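Local atomic coordinates of microcin B17-processing protein McbD (Escherichia coli str. K-12 substr. MG1655, PDB entry 6GRH), a protein that belongs to the YcaO family and, within the McbBCD microcin B17 synthetase, is needed to process the inactive McbA precursor into the active gyrase-poisoning peptide. Residues E[241-245]-E[392-396]; E[236-240]-E[269-274]; E[85-89]-E[358-362]; E[74-80]-E[122-126]; E[191-195]-E[252-256]. The protein carries 1 engineered substitution. Where two conformers were deposited one is given. Numbering follows the deposited sequence.

Contact 1 (E[241-245]-E[392-396])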
# COMPACT_ATOMS: atom_id res chain seq x y z
N TYR E 241 -38.05 27.04 -11.02
CA TYR E 241 -37.49 28.38 -10.97
C TYR E 241 -36.19 28.36 -10.19
O TYR E 241 -36.10 27.69 -9.17
CB TYR E 241 -38.48 29.37 -10.32
CG TYR E 241 -37.88 30.70 -9.87
CD1 TYR E 241 -37.59 31.69 -10.79
CD2 TYR E 241 -37.62 30.95 -8.53
CE1 TYR E 241 -37.04 32.91 -10.40
CE2 TYR E 241 -37.07 32.15 -8.12
CZ TYR E 241 -36.77 33.14 -9.06
OH TYR E 241 -36.21 34.35 -8.66
N SER E 242 -35.20 29.11 -10.66
CA SER E 242 -34.01 29.36 -9.85
C SER E 242 -33.35 30.66 -10.27
O SER E 242 -33.72 31.25 -11.29
CB SER E 242 -33.02 28.19 -9.94
OG SER E 242 -32.05 28.30 -8.93
N THR E 243 -32.39 31.10 -9.48
CA THR E 243 -31.74 32.37 -9.75
C THR E 243 -30.34 32.37 -9.22
O THR E 243 -30.02 31.60 -8.33
CB THR E 243 -32.55 33.58 -9.18
OG1 THR E 243 -31.88 34.81 -9.47
CG2 THR E 243 -32.74 33.48 -7.70
N GLY E 244 -29.50 33.20 -9.81
CA GLY E 244 -28.15 33.42 -9.35
C GLY E 244 -27.80 34.88 -9.52
O GLY E 244 -28.33 35.57 -10.41
N LEU E 245 -26.91 35.36 -8.67
CA LEU E 245 -26.52 36.75 -8.67
C LEU E 245 -25.06 36.86 -8.26
O LEU E 245 -24.62 36.22 -7.31
CB LEU E 245 -27.38 37.52 -7.68
CG LEU E 245 -27.07 39.00 -7.46
CD1 LEU E 245 -27.29 39.81 -8.74
CD2 LEU E 245 -27.96 39.52 -6.35
N MET E 392 -41.33 39.83 -0.14
CA MET E 392 -39.91 39.53 -0.22
C MET E 392 -39.53 39.05 -1.63
O MET E 392 -40.21 38.24 -2.23
CB MET E 392 -39.50 38.50 0.81
CG MET E 392 -38.02 38.25 0.73
SD MET E 392 -37.35 37.51 2.19
CE MET E 392 -35.67 37.27 1.60
N VAL E 393 -38.42 39.60 -2.13
CA VAL E 393 -37.80 39.16 -3.40
C VAL E 393 -37.61 37.62 -3.43
O VAL E 393 -37.23 37.05 -2.41
CB VAL E 393 -36.43 39.89 -3.62
CG1 VAL E 393 -35.40 39.51 -2.58
CG2 VAL E 393 -35.89 39.66 -5.04
N PRO E 394 -37.92 36.95 -4.57
CA PRO E 394 -37.78 35.49 -4.68
C PRO E 394 -36.32 35.03 -4.93
O PRO E 394 -35.96 34.52 -6.01
CB PRO E 394 -38.73 35.14 -5.83
CG PRO E 394 -38.69 36.34 -6.71
CD PRO E 394 -38.57 37.51 -5.77
N PHE E 395 -35.50 35.23 -3.90
CA PHE E 395 -34.06 35.02 -3.96
C PHE E 395 -33.69 34.39 -2.62
O PHE E 395 -34.25 34.81 -1.61
CB PHE E 395 -33.36 36.37 -4.15
CG PHE E 395 -31.89 36.26 -4.42
CD1 PHE E 395 -30.98 36.36 -3.39
CD2 PHE E 395 -31.42 36.07 -5.72
CE1 PHE E 395 -29.61 36.25 -3.63
CE2 PHE E 395 -30.06 35.96 -5.97
CZ PHE E 395 -29.16 36.04 -4.91
N PRO E 396 -32.78 33.38 -2.59
CA PRO E 396 -32.40 32.75 -1.31
C PRO E 396 -31.49 33.61 -0.40
O PRO E 396 -31.39 33.38 0.83
CB PRO E 396 -31.65 31.48 -1.73
CG PRO E 396 -31.29 31.64 -3.16
CD PRO E 396 -32.02 32.82 -3.73
OXT PRO E 396 -30.81 34.54 -0.88

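Contact 2 (E[236-240]-E[269-274])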
# COMPACT_ATOMS: atom_id res chain seq x y z
N ILE E 236 -41.94 17.03 -15.25
CA ILE E 236 -41.11 16.15 -14.43
C ILE E 236 -39.89 16.83 -13.83
O ILE E 236 -39.20 16.21 -13.05
CB ILE E 236 -40.74 14.85 -15.19
CG1 ILE E 236 -39.65 15.09 -16.26
CG2 ILE E 236 -41.99 14.21 -15.79
CD1 ILE E 236 -39.47 13.96 -17.26
N SER E 237 -39.61 18.08 -14.18
CA SER E 237 -38.59 18.87 -13.47
C SER E 237 -39.08 19.25 -12.07
O SER E 237 -40.18 19.76 -11.92
CB SER E 237 -38.26 20.15 -14.24
OG SER E 237 -37.71 19.86 -15.51
N ARG E 238 -38.24 19.02 -11.06
CA ARG E 238 -38.53 19.44 -9.69
C ARG E 238 -38.28 20.93 -9.49
O ARG E 238 -38.98 21.57 -8.71
CB ARG E 238 -37.69 18.64 -8.69
CG ARG E 238 -38.16 17.21 -8.48
CD ARG E 238 -37.51 16.22 -9.43
NE ARG E 238 -37.67 14.83 -8.96
CZ ARG E 238 -37.04 13.76 -9.45
NH1 ARG E 238 -36.15 13.86 -10.45
NH2 ARG E 238 -37.30 12.56 -8.94
N ILE E 239 -37.27 21.48 -10.16
CA ILE E 239 -36.99 22.90 -10.07
C ILE E 239 -37.70 23.63 -11.20
O ILE E 239 -37.34 23.47 -12.37
CB ILE E 239 -35.48 23.21 -10.10
CG1 ILE E 239 -34.74 22.41 -9.02
CG2 ILE E 239 -35.23 24.70 -9.97
CD1 ILE E 239 -35.20 22.64 -7.59
N LYS E 240 -38.70 24.43 -10.85
CA LYS E 240 -39.45 25.21 -11.80
C LYS E 240 -38.84 26.60 -12.00
O LYS E 240 -39.12 27.26 -13.00
CB LYS E 240 -40.90 25.38 -11.32
CG LYS E 240 -41.59 24.09 -10.88
CD LYS E 240 -41.63 23.04 -11.97
CE LYS E 240 -42.49 21.86 -11.55
NZ LYS E 240 -42.52 20.81 -12.59
N LEU E 269 -31.64 22.67 -3.76
CA LEU E 269 -33.07 22.45 -3.65
C LEU E 269 -33.51 21.16 -4.35
O LEU E 269 -34.32 20.42 -3.81
CB LEU E 269 -33.86 23.64 -4.17
CG LEU E 269 -35.38 23.57 -4.04
CD1 LEU E 269 -35.85 23.12 -2.66
CD2 LEU E 269 -35.93 24.95 -4.37
N HIS E 270 -32.94 20.86 -5.52
CA HIS E 270 -33.25 19.59 -6.22
C HIS E 270 -32.97 18.37 -5.32
O HIS E 270 -33.80 17.47 -5.24
CB HIS E 270 -32.46 19.46 -7.53
CG HIS E 270 -32.74 18.20 -8.28
ND1 HIS E 270 -33.81 18.06 -9.12
CD2 HIS E 270 -32.09 17.01 -8.28
CE1 HIS E 270 -33.81 16.84 -9.63
NE2 HIS E 270 -32.78 16.18 -9.12
N ASN E 271 -31.83 18.40 -4.64
CA ASN E 271 -31.41 17.29 -3.79
C ASN E 271 -32.22 17.16 -2.51
O ASN E 271 -32.47 16.04 -2.03
CB ASN E 271 -29.93 17.40 -3.45
CG ASN E 271 -29.04 16.99 -4.61
OD1 ASN E 271 -29.47 16.29 -5.54
ND2 ASN E 271 -27.79 17.39 -4.55
N PHE E 272 -32.61 18.32 -1.96
CA PHE E 272 -33.59 18.39 -0.88
C PHE E 272 -34.90 17.69 -1.32
O PHE E 272 -35.42 16.80 -0.61
CB PHE E 272 -33.82 19.85 -0.48
CG PHE E 272 -34.73 20.02 0.70
CD1 PHE E 272 -36.11 20.02 0.53
CD2 PHE E 272 -34.21 20.10 1.99
CE1 PHE E 272 -36.96 20.13 1.64
CE2 PHE E 272 -35.05 20.21 3.09
CZ PHE E 272 -36.42 20.22 2.91
N LEU E 273 -35.40 18.04 -2.51
CA LEU E 273 -36.68 17.48 -2.99
C LEU E 273 -36.66 15.99 -3.37
O LEU E 273 -37.64 15.31 -3.15
CB LEU E 273 -37.24 18.31 -4.16
CG LEU E 273 -37.61 19.77 -3.85
CD1 LEU E 273 -37.79 20.53 -5.15
CD2 LEU E 273 -38.87 19.85 -3.00
N ILE E 274 -35.56 15.48 -3.92
CA ILE E 274 -35.47 14.04 -4.25
C ILE E 274 -35.04 13.21 -3.03
O ILE E 274 -35.22 12.00 -3.00
CB ILE E 274 -34.56 13.75 -5.47
CG1 ILE E 274 -33.09 14.09 -5.18
CG2 ILE E 274 -35.07 14.50 -6.68
CD1 ILE E 274 -32.13 13.45 -6.15
O HOH W 1 -35.19 19.60 -11.11

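Contact 3 (E[85-89]-E[358-362])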
# COMPACT_ATOMS: atom_id res chain seq x y z
N ALA E 85 -25.20 58.84 13.66
CA ALA E 85 -26.24 58.56 14.64
C ALA E 85 -27.63 59.01 14.15
O ALA E 85 -28.62 58.31 14.36
CB ALA E 85 -25.89 59.21 15.98
N LYS E 86 -27.69 60.15 13.45
CA LYS E 86 -28.95 60.66 12.88
C LYS E 86 -29.52 59.74 11.79
O LYS E 86 -30.72 59.46 11.76
CB LYS E 86 -28.76 62.09 12.34
CG LYS E 86 -30.04 62.80 11.92
N ALA E 87 -28.65 59.26 10.89
CA ALA E 87 -29.06 58.32 9.86
C ALA E 87 -29.57 56.98 10.43
O ALA E 87 -30.53 56.41 9.91
CB ALA E 87 -27.92 58.07 8.89
N PHE E 88 -28.92 56.47 11.47
CA PHE E 88 -29.41 55.26 12.15
C PHE E 88 -30.78 55.52 12.76
O PHE E 88 -31.70 54.70 12.57
CB PHE E 88 -28.44 54.72 13.20
CG PHE E 88 -27.36 53.84 12.63
CD1 PHE E 88 -27.63 52.51 12.30
CD2 PHE E 88 -26.08 54.33 12.40
CE1 PHE E 88 -26.65 51.68 11.75
CE2 PHE E 88 -25.08 53.50 11.87
CZ PHE E 88 -25.37 52.18 11.55
N THR E 89 -30.93 56.65 13.45
CA THR E 89 -32.21 57.04 14.06
C THR E 89 -33.33 57.05 13.02
O THR E 89 -34.40 56.55 13.29
CB THR E 89 -32.14 58.43 14.71
OG1 THR E 89 -31.05 58.47 15.64
CG2 THR E 89 -33.44 58.76 15.44
N VAL E 358 -22.36 47.79 6.32
CA VAL E 358 -23.66 48.24 6.80
C VAL E 358 -23.81 49.73 6.51
O VAL E 358 -22.91 50.51 6.81
CB VAL E 358 -23.78 48.11 8.34
CG1 VAL E 358 -25.12 48.65 8.83
CG2 VAL E 358 -23.60 46.67 8.77
N SER E 359 -24.96 50.12 5.97
CA SER E 359 -25.34 51.52 5.85
C SER E 359 -26.83 51.76 6.12
O SER E 359 -27.68 51.20 5.43
CB SER E 359 -24.98 52.07 4.48
OG SER E 359 -25.32 53.45 4.41
N PRO E 360 -27.15 52.64 7.09
CA PRO E 360 -28.57 53.05 7.27
C PRO E 360 -29.12 53.95 6.16
O PRO E 360 -30.32 54.24 6.16
CB PRO E 360 -28.56 53.80 8.60
CG PRO E 360 -27.18 54.39 8.66
CD PRO E 360 -26.27 53.36 8.03
N ASP E 361 -28.27 54.41 5.24
CA ASP E 361 -28.70 55.12 4.03
C ASP E 361 -29.01 54.23 2.82
O ASP E 361 -29.45 54.73 1.77
CB ASP E 361 -27.66 56.18 3.67
CG ASP E 361 -27.70 57.36 4.63
OD1 ASP E 361 -28.80 57.72 5.11
OD2 ASP E 361 -26.62 57.94 4.91
N PHE E 362 -28.80 52.93 2.98
CA PHE E 362 -29.19 51.94 1.99
C PHE E 362 -30.12 50.96 2.73
O PHE E 362 -30.38 51.13 3.94
CB PHE E 362 -27.94 51.20 1.49
CG PHE E 362 -27.02 52.02 0.60
CD1 PHE E 362 -26.16 52.96 1.15
CD2 PHE E 362 -26.99 51.81 -0.76
CE1 PHE E 362 -25.31 53.70 0.34
CE2 PHE E 362 -26.14 52.55 -1.58
CZ PHE E 362 -25.29 53.49 -1.02

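Contact 4 (E[74-80]-E[122-126])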
# COMPACT_ATOMS: atom_id res chain seq x y z
N LYS E 74 -24.31 51.54 24.68
CA LYS E 74 -24.25 52.98 24.49
C LYS E 74 -25.44 53.42 23.66
O LYS E 74 -26.04 52.62 22.94
CB LYS E 74 -22.98 53.38 23.74
CG LYS E 74 -21.66 52.96 24.37
CD LYS E 74 -20.50 53.68 23.71
CE LYS E 74 -19.16 53.16 24.20
NZ LYS E 74 -18.06 53.54 23.28
N THR E 75 -25.78 54.71 23.76
CA THR E 75 -26.78 55.33 22.88
C THR E 75 -26.12 55.55 21.52
O THR E 75 -24.89 55.53 21.39
CB THR E 75 -27.26 56.71 23.38
OG1 THR E 75 -26.21 57.67 23.22
CG2 THR E 75 -27.72 56.66 24.83
N LEU E 76 -26.95 55.81 20.51
CA LEU E 76 -26.44 56.05 19.17
C LEU E 76 -25.44 57.22 19.16
O LEU E 76 -24.36 57.10 18.58
CB LEU E 76 -27.59 56.27 18.19
CG LEU E 76 -28.51 55.08 17.89
CD1 LEU E 76 -29.62 55.49 16.92
CD2 LEU E 76 -27.76 53.87 17.34
N TYR E 77 -25.78 58.33 19.83
CA TYR E 77 -24.92 59.53 19.84
C TYR E 77 -23.68 59.44 20.73
O TYR E 77 -22.78 60.26 20.60
CB TYR E 77 -25.73 60.79 20.19
CG TYR E 77 -26.59 61.31 19.06
CD1 TYR E 77 -27.83 60.73 18.79
CD2 TYR E 77 -26.17 62.39 18.26
CE1 TYR E 77 -28.62 61.18 17.75
CE2 TYR E 77 -26.96 62.85 17.22
CZ TYR E 77 -28.19 62.25 16.97
OH TYR E 77 -28.99 62.69 15.95
N GLU E 78 -23.63 58.47 21.64
CA GLU E 78 -22.38 58.14 22.38
C GLU E 78 -21.44 57.28 21.53
O GLU E 78 -20.21 57.33 21.68
CB GLU E 78 -22.70 57.42 23.69
CG GLU E 78 -23.28 58.34 24.76
CD GLU E 78 -24.23 57.65 25.71
OE1 GLU E 78 -24.22 56.40 25.81
OE2 GLU E 78 -25.01 58.38 26.36
N MET E 79 -22.04 56.52 20.62
CA MET E 79 -21.42 55.39 19.94
C MET E 79 -20.68 55.78 18.66
O MET E 79 -19.77 55.06 18.23
CB MET E 79 -22.58 54.42 19.63
CG MET E 79 -22.29 53.07 19.07
SD MET E 79 -23.79 52.31 18.41
CE MET E 79 -24.80 52.21 19.88
N MET E 80 -21.08 56.88 18.04
CA MET E 80 -20.58 57.29 16.74
C MET E 80 -20.71 58.79 16.58
O MET E 80 -21.32 59.44 17.44
CB MET E 80 -21.36 56.57 15.63
CG MET E 80 -22.85 56.91 15.53
SD MET E 80 -23.77 55.80 14.43
CE MET E 80 -24.01 54.36 15.47
N GLN E 122 -15.42 53.66 15.30
CA GLN E 122 -16.64 53.91 16.06
C GLN E 122 -17.28 52.57 16.46
O GLN E 122 -16.64 51.52 16.39
CB GLN E 122 -17.60 54.78 15.24
CG GLN E 122 -18.08 54.14 13.96
CD GLN E 122 -19.27 54.87 13.39
OE1 GLN E 122 -19.12 55.95 12.83
NE2 GLN E 122 -20.46 54.28 13.52
N GLU E 123 -18.52 52.62 16.91
CA GLU E 123 -19.33 51.44 17.09
C GLU E 123 -20.65 51.59 16.36
O GLU E 123 -21.09 52.69 16.04
CB GLU E 123 -19.54 51.17 18.58
CG GLU E 123 -18.28 50.70 19.28
CD GLU E 123 -18.37 50.74 20.79
OE1 GLU E 123 -18.77 51.78 21.34
OE2 GLU E 123 -18.03 49.73 21.43
N ILE E 124 -21.27 50.45 16.08
CA ILE E 124 -22.59 50.41 15.51
C ILE E 124 -23.43 49.44 16.35
O ILE E 124 -22.87 48.68 17.16
CB ILE E 124 -22.56 50.03 14.02
CG1 ILE E 124 -21.93 48.66 13.79
CG2 ILE E 124 -21.81 51.11 13.23
CD1 ILE E 124 -21.98 48.23 12.34
N PRO E 125 -24.77 49.48 16.19
CA PRO E 125 -25.61 48.58 16.98
C PRO E 125 -25.39 47.13 16.64
O PRO E 125 -25.45 46.74 15.47
CB PRO E 125 -27.03 49.01 16.62
CG PRO E 125 -26.89 50.44 16.30
CD PRO E 125 -25.60 50.51 15.53
N ALA E 126 -25.16 46.34 17.68
CA ALA E 126 -24.95 44.91 17.56
C ALA E 126 -26.17 44.18 17.00
O ALA E 126 -26.02 43.15 16.30
CB ALA E 126 -24.56 44.32 18.91

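Contact 5 (E[191-195]-E[252-256])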
# COMPACT_ATOMS: atom_id res chain seq x y z
N ILE E 191 -25.60 33.21 -25.00
CA ILE E 191 -24.20 33.60 -24.81
C ILE E 191 -23.30 32.39 -24.63
O ILE E 191 -23.67 31.45 -23.94
CB ILE E 191 -24.03 34.54 -23.57
CG1 ILE E 191 -22.65 35.19 -23.53
CG2 ILE E 191 -24.31 33.83 -22.24
CD1 ILE E 191 -22.44 36.26 -24.58
N VAL E 192 -22.12 32.42 -25.27
CA VAL E 192 -21.08 31.40 -25.07
C VAL E 192 -19.90 32.08 -24.37
O VAL E 192 -19.41 33.10 -24.85
CB VAL E 192 -20.62 30.77 -26.41
CG1 VAL E 192 -19.41 29.85 -26.20
CG2 VAL E 192 -21.77 30.00 -27.05
N THR E 193 -19.47 31.52 -23.22
CA THR E 193 -18.39 32.11 -22.43
C THR E 193 -16.99 31.56 -22.75
O THR E 193 -16.00 32.19 -22.39
CB THR E 193 -18.63 31.97 -20.91
OG1 THR E 193 -18.43 30.60 -20.48
CG2 THR E 193 -20.03 32.48 -20.52
N GLY E 194 -16.89 30.37 -23.36
CA GLY E 194 -15.60 29.68 -23.48
C GLY E 194 -15.12 28.95 -22.24
O GLY E 194 -14.16 28.18 -22.31
N ILE E 195 -15.78 29.13 -21.10
CA ILE E 195 -15.37 28.45 -19.88
C ILE E 195 -16.23 27.19 -19.78
O ILE E 195 -17.46 27.29 -19.67
CB ILE E 195 -15.53 29.35 -18.66
CG1 ILE E 195 -14.69 30.64 -18.85
CG2 ILE E 195 -15.13 28.59 -17.40
CD1 ILE E 195 -14.76 31.62 -17.70
N LYS E 252 -17.70 39.49 -17.56
CA LYS E 252 -17.56 38.04 -17.74
C LYS E 252 -17.50 37.28 -16.40
O LYS E 252 -18.18 36.28 -16.24
CB LYS E 252 -16.34 37.72 -18.59
CG LYS E 252 -16.09 36.23 -18.74
CD LYS E 252 -14.75 35.99 -19.42
CE LYS E 252 -14.93 35.79 -20.90
NZ LYS E 252 -15.41 34.41 -21.17
N LYS E 253 -16.66 37.77 -15.49
CA LYS E 253 -16.50 37.18 -14.18
C LYS E 253 -17.83 37.19 -13.44
O LYS E 253 -18.20 36.18 -12.87
CB LYS E 253 -15.44 37.92 -13.36
CG LYS E 253 -15.29 37.39 -11.95
CD LYS E 253 -13.92 37.61 -11.33
CE LYS E 253 -13.93 37.06 -9.89
NZ LYS E 253 -12.58 37.08 -9.24
N ALA E 254 -18.55 38.31 -13.47
CA ALA E 254 -19.84 38.40 -12.78
C ALA E 254 -20.82 37.38 -13.37
O ALA E 254 -21.51 36.68 -12.62
CB ALA E 254 -20.41 39.81 -12.84
N LEU E 255 -20.86 37.28 -14.69
CA LEU E 255 -21.77 36.34 -15.35
C LEU E 255 -21.42 34.90 -14.97
O LEU E 255 -22.31 34.11 -14.65
CB LEU E 255 -21.77 36.50 -16.87
CG LEU E 255 -22.54 35.46 -17.71
CD1 LEU E 255 -23.92 35.19 -17.13
CD2 LEU E 255 -22.68 35.92 -19.15
N CYS E 256 -20.13 34.56 -15.01
CA CYS E 256 -19.70 33.20 -14.67
C CYS E 256 -20.05 32.84 -13.24
O CYS E 256 -20.68 31.81 -13.02
CB CYS E 256 -18.21 32.97 -15.00
SG CYS E 256 -17.90 33.09 -16.78

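Contact 1 (E[241-245]-E[392-396])
This is a buried contact in which the C-terminal tail, with prolines at 394 and 396 consistent with the proline-rich C terminus of azoline-forming YcaO proteins, packs without forming a strand against residues 241-245 of strand 241-248, an outermost strand of the mixed sheet within this chain. The closest CA pair, Thr-243 and Phe-395, is 6.8 Å apart, too wide for strand pairing, and the one hydrogen bond between the segments comes from a side chain: Tyr-241 OH donates to Pro-394 O at 2.7 Å. Pro-394 is the centre of an inverse gamma turn, closed by a weak hydrogen bond from Phe-395 N to Val-393 O of 2.9 Å. Pro-394 CB is 4.1 Å from Tyr-241 CE2. Phe-395 brings its ring against the strand, where its CD2 is 3.5 Å from Thr-243 CG2 and its CE2 is 3.5 Å from Leu-245 CB. Ser-242 points away. Thr-243 OG1 is hydrogen-bonded to Thr-228 O on the adjacent strand 224-231. Helix 157-180 touches Phe-395 through Leu-174 and Pro-394 through Trp-178, and helices 285-292 and 296-304 pack around Tyr-241 through Phe-290 and Phe-299.

Contact 2 (E[236-240]-E[269-274])
Arg-238 and Ile-239, in the loop leading into strand 241-248, give up the most surface here, 85 and 66 Å², and His-270 on helix 251-275 follows with 55 Å². Arg-238 lies along the helix: its CD is 3.8 Å from His-270 CE1, and the guanidinium has Ile-274 CG2 over one face, 3.5 Å from NE. Ile-239 turns its end inward, so that CD1 is 3.7 Å from Leu-269 CG and 4.1 Å from Leu-273 CD1, while CG1 stands 4.0 Å from His-270 CB, at the edge of the imidazole. The polar link is indirect. Water 1 accepts from Ile-239 N at 3.0 Å and is hydrogen-bonded to His-270 ND1 at 2.9 Å. Beyond the contact, Arg-238 NH1 is hydrogen-bonded to Ser-2 O of a McbC chain, and His-270 NE2 to Glu-5 OE1 of that chain. The chemistry therefore divides: van der Waals packing and one water join loop to helix, leaving the outer polar atoms of Arg-238 and His-270 to bind McbC at the subunit interface.

Contact 3 (E[85-89]-E[358-362])
Val-358, the last residue of strand 350-358, opens the second segment with a loose touch, its CG1 lying 4.5 Å from CZ of Phe-88 on helix 82-95. Ser-359 points its CB away from the helix and serves the turn instead: OG accepts from Asp-361 N at 3.2 Å (144° at the hydrogen), which makes an ST turn, and its carbonyl O receives Phe-362 N at 3.2 Å, closing a type I beta turn from Ser-359 to Phe-362. Pro-360, at the second position of that turn (phi/psi -71/-8), has the largest buried area of either segment, 77 Å². Its CG stands 3.8 Å from the centroid of the Phe-88 ring and only 6° off the ring normal, a CH-pi interaction over the ring face. The same CG is 3.8 Å from Ala-87 CB, and Pro-360 CB is 3.5 Å from Ala-87 O, so the proline ring sits against two successive helix residues; the nearest CA pair, Phe-88 and Pro-360, is 5.4 Å apart. Asp-361 adds a marginal approach, OD1 to Ala-87 CB at 3.9 Å, while its OD2 is hydrogen-bonded to Ser-335 and Asn-337. Phe-362 faces another way, making an edge-to-face ring pair with Phe-168 on helix 157-180. A type I turn combined with an ST turn, its second-position proline in a CH-pi contact, thus joins the end of strand 350-358 in the six-stranded antiparallel sheet to helix 82-95.

Contact 4 (E[74-80]-E[122-126])
Two methionines at the end of a short helix with a capping box, 76-79, form the apolar centre against strand 121-125 of the antiparallel sheet. Met-79 SD lies 3.8 Å from Pro-125 CD and its CG 3.4 Å from Glu-123 CB. Strand 108-115 pairs with strand 121-125, and its Phe-108 touches Met-79. Met-80, the first residue to leave helical angles, brings CE to 4.2 Å from Pro-125 CD and 3.4 Å from Glu-123 O, and Leu-76 CD2 meets Pro-125 CG at 3.7 Å. Outside this core the backbones join: Glu-123 N donates to Met-79 O at 3.0 Å, with 161° at the hydrogen. Gln-122 NE2 packs 3.2 Å from Met-80 CB and is hydrogen-bonded to Glu-123 O at 3.0 Å. The capping box itself is set by Glu-78 N to Thr-75 OG1 and Thr-75 N to Glu-78 OE1, each 3.1 Å. At the polar rim Lys-74 NZ forms a salt bridge with Glu-123 OE1 at 2.7 Å.

Contact 5 (E[191-195]-E[252-256])
An ST turn just ahead of helix 196-208 packs here on the first turns of helix 251-275, so that a helix-leading loop meets a second helix. The turn is defined by Thr-193 OG1, which accepts from Ile-195 N at 3.1 Å with 160° at the hydrogen and is also hydrogen-bonded to Asp-199 OD1. Gly-194 completes the bend at phi/psi 79/-9, angles at which a CB would be jammed against the preceding carbonyl oxygen, and Ile-195 follows as the N-cap residue. Thr-193 loses 56 Å² to the contact. Its carbonyl O lies 2.6 Å from Lys-252 NZ, a close polar approach, and its CG2 is 4.3 Å from Cys-256 SG. Ile-195 CD1 reaches the same sulphur at 3.6 Å. Two residues before the turn, Ile-191 CG2 meets Leu-255 CD2 at 4.1 Å. The three helix residues involved, Lys-252, Leu-255 and Cys-256, are spaced three and four apart and so share one face of the helix. Cys-256 also touches Ile-198 on helix 196-208, while Leu-255 continues onto Ile-213 of strand 210-215 and Val-226 of strand 224-231, placing the contact between two helices and the mixed sheet.

How the contacts relate
From the N terminus, contact 4 closes first, bringing 122-126 back to 74-80. Contact 3 crosses it: its 85-89 segment lies inside that loop, and its partner 358-362 returns much later. The two touch, with Met-80 SD 3.4 Å from Phe-88 CD2, and tie helices 76-79 and 82-95 to the six-stranded antiparallel sheet. Contacts 5 and 2 nest within contact 3's long loop. They cross each other and share helix 251-275, fixing it to loops around the mixed sheet, with centres about 25 Å apart. Contact 1 crosses contacts 2, 3 and 5, carrying the C terminus back to strand 241-248. Contacts 1 and 2 lie across the chain's centre from contact 4.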